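Local coordinates for phosphoprotein (PDB 7C5Z), which probably serves viral RNA replication as a chaperone-like phosphoprotein of a fish vesiculovirus, seen here as its dimeric central domain, at residues A[29-34]-A[78-83]; A[46-51]-A[74-79]. All coordinates share one frame; numbering follows the deposited sequence.

Contact 1. Residues A[29-34]-A[78-83]; sequences TYVRYN and VFLPHK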
ATOM      1  N   THR A  29      14.484   4.773  -8.332  1.00 19.68           N
ATOM      2  CA  THR A  29      14.141   3.363  -8.411  1.00 17.24           C
ATOM      3  C   THR A  29      12.660   3.234  -8.727  1.00 19.18           C
ATOM      4  O   THR A  29      11.823   3.883  -8.084  1.00 19.80           O
ATOM      5  CB  THR A  29      14.465   2.673  -7.081  1.00 19.16           C
ATOM      6  OG1 THR A  29      15.859   2.874  -6.773  1.00 21.03           O
ATOM      7  CG2 THR A  29      14.193   1.195  -7.159  1.00 20.94           C
ATOM      8  N   TYR A  30      12.341   2.394  -9.698  1.00 17.53           N
ATOM      9  CA  TYR A  30      10.957   2.098 -10.036  1.00 16.53           C
ATOM     10  C   TYR A  30      10.597   0.721  -9.500  1.00 18.93           C
ATOM     11  O   TYR A  30      11.327  -0.252  -9.741  1.00 19.78           O
ATOM     12  CB  TYR A  30      10.737   2.137 -11.546  1.00 20.63           C
ATOM     13  CG  TYR A  30      10.807   3.520 -12.163  1.00 19.02           C
ATOM     14  CD1 TYR A  30      12.029   4.117 -12.454  1.00 22.51           C
ATOM     15  CD2 TYR A  30       9.643   4.205 -12.473  1.00 20.72           C
ATOM     16  CE1 TYR A  30      12.080   5.382 -13.029  1.00 24.98           C
ATOM     17  CE2 TYR A  30       9.686   5.454 -13.056  1.00 20.86           C
ATOM     18  CZ  TYR A  30      10.898   6.032 -13.321  1.00 23.65           C
ATOM     19  OH  TYR A  30      10.889   7.284 -13.900  1.00 25.49           O
ATOM     20  N   VAL A  31       9.478   0.647  -8.783  1.00 16.90           N
ATOM     21  CA  VAL A  31       8.991  -0.586  -8.170  1.00 15.85           C
ATOM     22  C   VAL A  31       7.661  -0.909  -8.831  1.00 19.22           C
ATOM     23  O   VAL A  31       6.671  -0.202  -8.599  1.00 20.32           O
ATOM     24  CB  VAL A  31       8.821  -0.418  -6.658  1.00 17.44           C
ATOM     25  CG1 VAL A  31       8.337  -1.709  -6.013  1.00 23.20           C
ATOM     26  CG2 VAL A  31      10.139   0.088  -6.046  1.00 19.97           C
ATOM     27  N   ARG A  32       7.626  -1.960  -9.645  1.00 16.79           N
ATOM     28  CA  ARG A  32       6.438  -2.299 -10.413  1.00 17.39           C
ATOM     29  C   ARG A  32       5.777  -3.550  -9.857  1.00 19.25           C
ATOM     30  O   ARG A  32       6.432  -4.590  -9.693  1.00 19.48           O
ATOM     31  CB  ARG A  32       6.758  -2.508 -11.889  1.00 16.84           C
ATOM     32  CG  ARG A  32       5.489  -2.710 -12.718  1.00 20.89           C
ATOM     33  CD  ARG A  32       5.782  -2.710 -14.218  1.00 23.97           C
ATOM     34  NE  ARG A  32       6.142  -1.382 -14.717  1.00 23.61           N
ATOM     35  CZ  ARG A  32       6.056  -1.026 -15.995  1.00 23.95           C
ATOM     36  NH1 ARG A  32       5.605  -1.890 -16.894  1.00 26.89           N
ATOM     37  NH2 ARG A  32       6.409   0.200 -16.364  1.00 24.49           N
ATOM     38  N   TYR A  33       4.481  -3.448  -9.576  1.00 16.70           N
ATOM     39  CA  TYR A  33       3.643  -4.560  -9.122  1.00 16.05           C
ATOM     40  C   TYR A  33       2.840  -5.052 -10.323  1.00 18.89           C
ATOM     41  O   TYR A  33       1.840  -4.440 -10.705  1.00 19.05           O
ATOM     42  CB  TYR A  33       2.730  -4.111  -7.977  1.00 18.46           C
ATOM     43  CG  TYR A  33       3.530  -3.878  -6.712  1.00 18.94           C
ATOM     44  CD1 TYR A  33       3.856  -4.942  -5.878  1.00 17.97           C
ATOM     45  CD2 TYR A  33       4.055  -2.617  -6.421  1.00 18.83           C
ATOM     46  CE1 TYR A  33       4.636  -4.749  -4.753  1.00 20.92           C
ATOM     47  CE2 TYR A  33       4.840  -2.416  -5.288  1.00 19.73           C
ATOM     48  CZ  TYR A  33       5.118  -3.486  -4.474  1.00 21.20           C
ATOM     49  OH  TYR A  33       5.897  -3.302  -3.359  1.00 19.98           O
ATOM     50  N   ASN A  34       3.281  -6.161 -10.910  1.00 18.39           N
ATOM     51  CA  ASN A  34       2.651  -6.755 -12.082  1.00 18.64           C
ATOM     52  C   ASN A  34       1.593  -7.773 -11.681  1.00 19.33           C
ATOM     53  O   ASN A  34       1.446  -8.142 -10.513  1.00 20.70           O
ATOM     54  CB  ASN A  34       3.694  -7.442 -12.954  1.00 20.70           C
ATOM     55  CG  ASN A  34       4.606  -6.457 -13.646  1.00 21.76           C
ATOM     56  OD1 ASN A  34       4.129  -5.528 -14.303  1.00 23.20           O
ATOM     57  ND2 ASN A  34       5.917  -6.644 -13.502  1.00 23.29           N
ATOM     58  N   VAL A  78       5.542   2.375  -8.500  1.00 17.75           N
ATOM     59  CA  VAL A  78       5.943   3.420  -7.561  1.00 17.43           C
ATOM     60  C   VAL A  78       7.333   3.916  -7.946  1.00 20.00           C
ATOM     61  O   VAL A  78       8.219   3.109  -8.252  1.00 20.36           O
ATOM     62  CB  VAL A  78       5.915   2.912  -6.112  1.00 19.40           C
ATOM     63  CG1 VAL A  78       6.407   3.984  -5.146  1.00 22.66           C
ATOM     64  CG2 VAL A  78       4.494   2.496  -5.733  1.00 21.44           C
ATOM     65  N   PHE A  79       7.516   5.241  -7.956  1.00 17.35           N
ATOM     66  CA  PHE A  79       8.814   5.859  -8.215  1.00 16.36           C
ATOM     67  C   PHE A  79       9.415   6.366  -6.908  1.00 16.73           C
ATOM     68  O   PHE A  79       8.790   7.154  -6.187  1.00 18.15           O
ATOM     69  CB  PHE A  79       8.687   6.999  -9.231  1.00 17.15           C
ATOM     70  CG  PHE A  79       9.943   7.779  -9.423  1.00 20.59           C
ATOM     71  CD1 PHE A  79      11.000   7.249 -10.150  1.00 21.20           C
ATOM     72  CD2 PHE A  79      10.075   9.049  -8.874  1.00 22.44           C
ATOM     73  CE1 PHE A  79      12.165   7.974 -10.340  1.00 23.69           C
ATOM     74  CE2 PHE A  79      11.251   9.780  -9.057  1.00 24.47           C
ATOM     75  CZ  PHE A  79      12.279   9.252  -9.780  1.00 22.57           C
ATOM     76  N   LEU A  80      10.623   5.904  -6.609  1.00 16.71           N
ATOM     77  CA  LEU A  80      11.348   6.303  -5.407  1.00 17.38           C
ATOM     78  C   LEU A  80      12.578   7.105  -5.818  1.00 19.60           C
ATOM     79  O   LEU A  80      13.574   6.522  -6.266  1.00 18.66           O
ATOM     80  CB  LEU A  80      11.763   5.063  -4.605  1.00 17.02           C
ATOM     81  CG  LEU A  80      10.681   4.030  -4.251  1.00 17.40           C
ATOM     82  CD1 LEU A  80      11.325   2.862  -3.520  1.00 19.47           C
ATOM     83  CD2 LEU A  80       9.633   4.661  -3.389  1.00 19.90           C
ATOM     84  N   PRO A  81      12.574   8.431  -5.693  1.00 18.08           N
ATOM     85  CA  PRO A  81      13.729   9.211  -6.163  1.00 19.48           C
ATOM     86  C   PRO A  81      14.989   8.924  -5.355  1.00 21.01           C
ATOM     87  O   PRO A  81      14.937   8.663  -4.149  1.00 19.96           O
ATOM     88  CB  PRO A  81      13.278  10.669  -5.991  1.00 21.87           C
ATOM     89  CG  PRO A  81      12.124  10.630  -5.035  1.00 23.81           C
ATOM     90  CD  PRO A  81      11.491   9.263  -5.138  1.00 20.80           C
ATOM     91  N   HIS A  82      16.141   8.983  -6.047  1.00 22.23           N
ATOM     92  CA  HIS A  82      17.410   8.779  -5.353  1.00 23.72           C
ATOM     93  C   HIS A  82      17.680   9.906  -4.362  1.00 23.47           C
ATOM     94  O   HIS A  82      18.214   9.667  -3.275  1.00 26.06           O
ATOM     95  CB  HIS A  82      18.582   8.699  -6.336  1.00 22.53           C
ATOM     96  CG  HIS A  82      18.510   7.563  -7.314  1.00 21.86           C
ATOM     97  ND1 HIS A  82      18.161   6.276  -6.954  1.00 23.53           N
ATOM     98  CD2 HIS A  82      18.794   7.518  -8.636  1.00 24.47           C
ATOM     99  CE1 HIS A  82      18.207   5.496  -8.021  1.00 23.82           C
ATOM    100  NE2 HIS A  82      18.593   6.224  -9.054  1.00 25.67           N
ATOM    101  N   LYS A  83      17.313  11.134  -4.722  1.00 26.25           N
ATOM    102  CA  LYS A  83      17.696  12.291  -3.920  1.00 29.69           C
ATOM    103  C   LYS A  83      16.479  12.942  -3.274  1.00 29.07           C
ATOM    104  O   LYS A  83      15.362  12.822  -3.784  1.00 26.86           O
ATOM    105  CB  LYS A  83      18.435  13.323  -4.780  1.00 36.24           C
ATOM    106  CG  LYS A  83      19.527  12.707  -5.637  1.00 40.25           C
ATOM    107  CD  LYS A  83      20.161  13.724  -6.561  1.00 51.56           C
ATOM    108  CE  LYS A  83      21.675  13.640  -6.492  1.00 61.12           C
ATOM    109  NZ  LYS A  83      22.299  14.072  -7.771  1.00 68.12           N
TER
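Phe-79 sets CD1 over one face of the Tyr-30 ring, off its centre and toward the rim. This CD1 is 3.4 Å from Tyr-30 CZ, and Phe-79 CE1 lies 3.7 Å from Tyr-30 CE1. The planes are inclined at 54° with centroids 4.9 Å apart. Pro-81 N, from the same strand, sits over one face of the Phe-79 ring, off its centre. The rings leave their backbones by different routes: CG of Tyr-30 is anti to its carbonyl carbon (chi1 -70°), whereas CG of Phe-79 is anti to its backbone N (chi1 173°). Both residues belong to a non-hydrogen-bonded pair of antiparallel strands. These are the two central strands, 28-33 and 76-81, of a four-stranded antiparallel sheet. Hydrogen-bonded pairs flank the aromatic pair. Thr-29 and Leu-80 bond in both directions, with Leu-80 N 2.8 Å from Thr-29 O. Val-31 and Val-78 do the same, with Val-31 N 2.8 Å from Val-78 O. That carbonyl also receives a CA-H contact from Tyr-30 CA at 3.4 Å.

Thr-29, Val-31, Val-78 and Leu-80 face the other side of the sheet and are buried. There Val-31 CG2 meets Leu-80 CD1 at 3.9 Å, the two side chains crossing obliquely. Gln-57, Leu-54 and Tyr-62 of the second subunit pack on this side, against Val-31, Val-78 and Leu-80. Beyond the strand end, CE1 of the His-82 ring lies 3.7 Å from Thr-29 OG1, with the side chains at about a right angle. The hydroxyl is hydrogen-bonded to Asn-24 OD1. Lys-61 NZ of the second subunit hydrogen-bonds to both Thr-29 OG1 and His-82 ND1, tying the sheet to the dimer partner.

Contact 2. Residues A[46-51]-A[74-79]; sequences LISKMM and DFLEVF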
ATOM      1  N   LEU A  46      -9.141   0.884  -5.201  1.00 19.14           N
ATOM      2  CA  LEU A  46      -8.966   1.139  -3.775  1.00 17.95           C
ATOM      3  C   LEU A  46      -7.505   0.996  -3.382  1.00 20.72           C
ATOM      4  O   LEU A  46      -6.949   1.858  -2.690  1.00 19.19           O
ATOM      5  CB  LEU A  46      -9.835   0.185  -2.951  1.00 18.72           C
ATOM      6  CG  LEU A  46      -9.617   0.237  -1.441  1.00 17.57           C
ATOM      7  CD1 LEU A  46      -9.948   1.610  -0.871  1.00 25.29           C
ATOM      8  CD2 LEU A  46     -10.472  -0.836  -0.754  1.00 23.80           C
ATOM      9  N   ILE A  47      -6.858  -0.067  -3.850  1.00 17.75           N
ATOM     10  CA  ILE A  47      -5.448  -0.278  -3.531  1.00 20.99           C
ATOM     11  C   ILE A  47      -4.600   0.869  -4.062  1.00 20.58           C
ATOM     12  O   ILE A  47      -3.699   1.362  -3.371  1.00 18.33           O
ATOM     13  CB  ILE A  47      -4.989  -1.642  -4.075  1.00 19.08           C
ATOM     14  CG1 ILE A  47      -5.624  -2.762  -3.251  1.00 22.13           C
ATOM     15  CG2 ILE A  47      -3.457  -1.758  -4.068  1.00 21.06           C
ATOM     16  CD1 ILE A  47      -5.458  -4.145  -3.881  1.00 25.27           C
ATOM     17  N   SER A  48      -4.884   1.326  -5.284  1.00 18.24           N
ATOM     18  CA  SER A  48      -4.143   2.440  -5.849  1.00 18.26           C
ATOM     19  C   SER A  48      -4.300   3.688  -4.989  1.00 18.77           C
ATOM     20  O   SER A  48      -3.311   4.383  -4.715  1.00 18.28           O
ATOM     21  CB  SER A  48      -4.610   2.690  -7.286  1.00 21.46           C
ATOM     22  OG  SER A  48      -3.909   3.779  -7.878  1.00 24.23           O
ATOM     23  N   LYS A  49      -5.518   3.946  -4.495  1.00 18.48           N
ATOM     24  CA  LYS A  49      -5.765   5.144  -3.695  1.00 17.73           C
ATOM     25  C   LYS A  49      -5.115   5.039  -2.321  1.00 18.62           C
ATOM     26  O   LYS A  49      -4.594   6.033  -1.797  1.00 19.60           O
ATOM     27  CB  LYS A  49      -7.268   5.385  -3.567  1.00 20.06           C
ATOM     28  CG  LYS A  49      -7.890   5.927  -4.839  1.00 27.32           C
ATOM     29  CD  LYS A  49      -9.201   6.622  -4.543  1.00 36.06           C
ATOM     30  CE  LYS A  49      -9.809   7.205  -5.808  1.00 43.18           C
ATOM     31  NZ  LYS A  49      -8.796   7.972  -6.590  1.00 53.58           N
HETATM   32  N   MSE A  50      -5.099   3.845  -1.745  1.00 20.42           N
HETATM   33  CA  MSE A  50      -4.426   3.633  -0.469  1.00 20.64           C
HETATM   34  C   MSE A  50      -2.911   3.796  -0.639  1.00 21.30           C
HETATM   35  O   MSE A  50      -2.259   4.435   0.185  1.00 18.76           O
HETATM   36  CB  MSE A  50      -4.769   2.263   0.094  1.00 23.08           C
HETATM   37  CG  MSE A  50      -6.237   2.152   0.471  1.00 27.46           C
HETATM   38 SE   MSE A  50      -6.619   0.494   1.431  1.00 62.10          SE
HETATM   39  CE  MSE A  50      -5.061   0.500   2.621  1.00 48.92           C
HETATM   40  N   MSE A  51      -2.359   3.228  -1.709  1.00 19.61           N
HETATM   41  CA  MSE A  51      -0.928   3.399  -1.969  1.00 20.34           C
HETATM   42  C   MSE A  51      -0.594   4.871  -2.161  1.00 20.82           C
HETATM   43  O   MSE A  51       0.391   5.365  -1.600  1.00 20.27           O
HETATM   44  CB  MSE A  51      -0.497   2.577  -3.185  1.00 21.69           C
HETATM   45  CG  MSE A  51      -0.579   1.099  -2.925  1.00 19.35           C
HETATM   46 SE   MSE A  51      -0.137   0.029  -4.504  1.00 48.29          SE
HETATM   47  CE  MSE A  51       1.561   0.818  -4.868  1.00 27.92           C
ATOM     48  N   ASP A  74      -2.745  -3.477 -15.978  1.00 19.30           N
ATOM     49  CA  ASP A  74      -2.420  -4.670 -15.202  1.00 20.90           C
ATOM     50  C   ASP A  74      -1.243  -4.488 -14.250  1.00 21.47           C
ATOM     51  O   ASP A  74      -0.752  -5.482 -13.703  1.00 21.95           O
ATOM     52  CB  ASP A  74      -2.175  -5.883 -16.115  1.00 24.11           C
ATOM     53  CG  ASP A  74      -1.054  -5.677 -17.117  1.00 37.36           C
ATOM     54  OD1 ASP A  74      -0.041  -5.015 -16.801  1.00 41.93           O
ATOM     55  OD2 ASP A  74      -1.180  -6.229 -18.234  1.00 47.37           O
ATOM     56  N   PHE A  75      -0.790  -3.262 -14.015  1.00 18.44           N
ATOM     57  CA  PHE A  75       0.266  -3.052 -13.030  1.00 18.33           C
ATOM     58  C   PHE A  75       0.079  -1.707 -12.336  1.00 21.24           C
ATOM     59  O   PHE A  75      -0.636  -0.824 -12.817  1.00 18.62           O
ATOM     60  CB  PHE A  75       1.663  -3.139 -13.665  1.00 18.48           C
ATOM     61  CG  PHE A  75       1.992  -1.991 -14.580  1.00 18.49           C
ATOM     62  CD1 PHE A  75       2.593  -0.844 -14.089  1.00 22.93           C
ATOM     63  CD2 PHE A  75       1.714  -2.078 -15.934  1.00 24.35           C
ATOM     64  CE1 PHE A  75       2.915   0.203 -14.943  1.00 20.70           C
ATOM     65  CE2 PHE A  75       2.019  -1.039 -16.783  1.00 24.48           C
ATOM     66  CZ  PHE A  75       2.618   0.100 -16.288  1.00 24.32           C
ATOM     67  N   LEU A  76       0.729  -1.574 -11.184  1.00 17.80           N
ATOM     68  CA  LEU A  76       0.916  -0.300 -10.496  1.00 19.21           C
ATOM     69  C   LEU A  76       2.407  -0.101 -10.286  1.00 21.54           C
ATOM     70  O   LEU A  76       3.131  -1.062 -10.008  1.00 21.15           O
ATOM     71  CB  LEU A  76       0.190  -0.263  -9.135  1.00 18.51           C
ATOM     72  CG  LEU A  76      -1.344  -0.366  -9.211  1.00 18.48           C
ATOM     73  CD1 LEU A  76      -1.961  -0.736  -7.859  1.00 23.23           C
ATOM     74  CD2 LEU A  76      -1.936   0.935  -9.765  1.00 19.84           C
ATOM     75  N   GLU A  77       2.880   1.131 -10.417  1.00 17.14           N
ATOM     76  CA  GLU A  77       4.313   1.389 -10.352  1.00 17.44           C
ATOM     77  C   GLU A  77       4.604   2.560  -9.427  1.00 21.78           C
ATOM     78  O   GLU A  77       3.984   3.620  -9.549  1.00 19.78           O
ATOM     79  CB  GLU A  77       4.861   1.663 -11.747  1.00 20.07           C
ATOM     80  CG  GLU A  77       6.340   1.901 -11.796  1.00 23.04           C
ATOM     81  CD  GLU A  77       6.815   2.034 -13.220  1.00 27.71           C
ATOM     82  OE1 GLU A  77       7.331   1.040 -13.758  1.00 29.26           O
ATOM     83  OE2 GLU A  77       6.652   3.130 -13.808  1.00 30.19           O
ATOM     84  N   VAL A  78       5.542   2.375  -8.500  1.00 17.75           N
ATOM     85  CA  VAL A  78       5.943   3.420  -7.561  1.00 17.43           C
ATOM     86  C   VAL A  78       7.333   3.916  -7.946  1.00 20.00           C
ATOM     87  O   VAL A  78       8.219   3.109  -8.252  1.00 20.36           O
ATOM     88  CB  VAL A  78       5.915   2.912  -6.112  1.00 19.40           C
ATOM     89  CG1 VAL A  78       6.407   3.984  -5.146  1.00 22.66           C
ATOM     90  CG2 VAL A  78       4.494   2.496  -5.733  1.00 21.44           C
ATOM     91  N   PHE A  79       7.516   5.241  -7.956  1.00 17.35           N
ATOM     92  CA  PHE A  79       8.814   5.859  -8.215  1.00 16.36           C
ATOM     93  C   PHE A  79       9.415   6.366  -6.908  1.00 16.73           C
ATOM     94  O   PHE A  79       8.790   7.154  -6.187  1.00 18.15           O
ATOM     95  CB  PHE A  79       8.687   6.999  -9.231  1.00 17.15           C
ATOM     96  CG  PHE A  79       9.943   7.779  -9.423  1.00 20.59           C
ATOM     97  CD1 PHE A  79      11.000   7.249 -10.150  1.00 21.20           C
ATOM     98  CD2 PHE A  79      10.075   9.049  -8.874  1.00 22.44           C
ATOM     99  CE1 PHE A  79      12.165   7.974 -10.340  1.00 23.69           C
ATOM    100  CE2 PHE A  79      11.251   9.780  -9.057  1.00 24.47           C
ATOM    101  CZ  PHE A  79      12.279   9.252  -9.780  1.00 22.57           C
TER
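Helix 41-62 packs against the antiparallel sheet here, meeting strand 76-81 at Leu-76 and Val-78. The two segments run almost in the same direction, with 7° between their axes and a closest axis approach of 10.5 Å. Leu-76 carries most of the contact from the strand side, and each of its methyls has its own partners. Its CB points toward the helix. CD1 touches selenium SE of Met-51 at 3.9 Å and Ile-47 CG2 at 4.2 Å. CD2 lies 3.9 Å from Ser-48 OG and about as far from Ser-48 CB.

Met-51, a selenomethionine, reaches Val-78, two residues further along the strand. Its chain is extended at chi2 and then bends at chi3 (54°), which places CE against Val-78 CG2. That carbon pair is close, at 3.5 Å. Ile-47 and Met-51 are one helical turn apart and also pack on their own counterparts in the second subunit. The contact therefore lies next to the dimer interface.

No hydrogen bond crosses between the two segments, and all five touching residues are buried. Ser-48 OG, the polar atom among them, is hydrogen-bonded to Asp-70 OD2 of the neighbouring strand 67-70. With that hydroxyl satisfied elsewhere, the contact between helix and strand rests on van der Waals packing of largely apolar groups, the selenium taking the place of the sulfur of methionine.

Contacts 1 and 2 have centres about 11 Å apart. Their segments overlap at Val-78 and Phe-79 of strand 76-81, but of these two only Val-78 touches in both. Strand 28-33 comes first along the chain, helix 41-62 follows, and strand 76-81 comes last to meet both. Contact 1 joins the two central strands of the sheet; contact 2 joins the helix to that sheet. The two are directly connected where Arg-32 NE forms a salt bridge with Glu-77 OE1, and where Tyr-33 N lies 2.8 Å from Leu-76 O, a probable hydrogen bond. Strand 76-81 thus pairs with strand 28-33, packs on helix 41-62 and, through Val-78 and Leu-80, touches the second subunit.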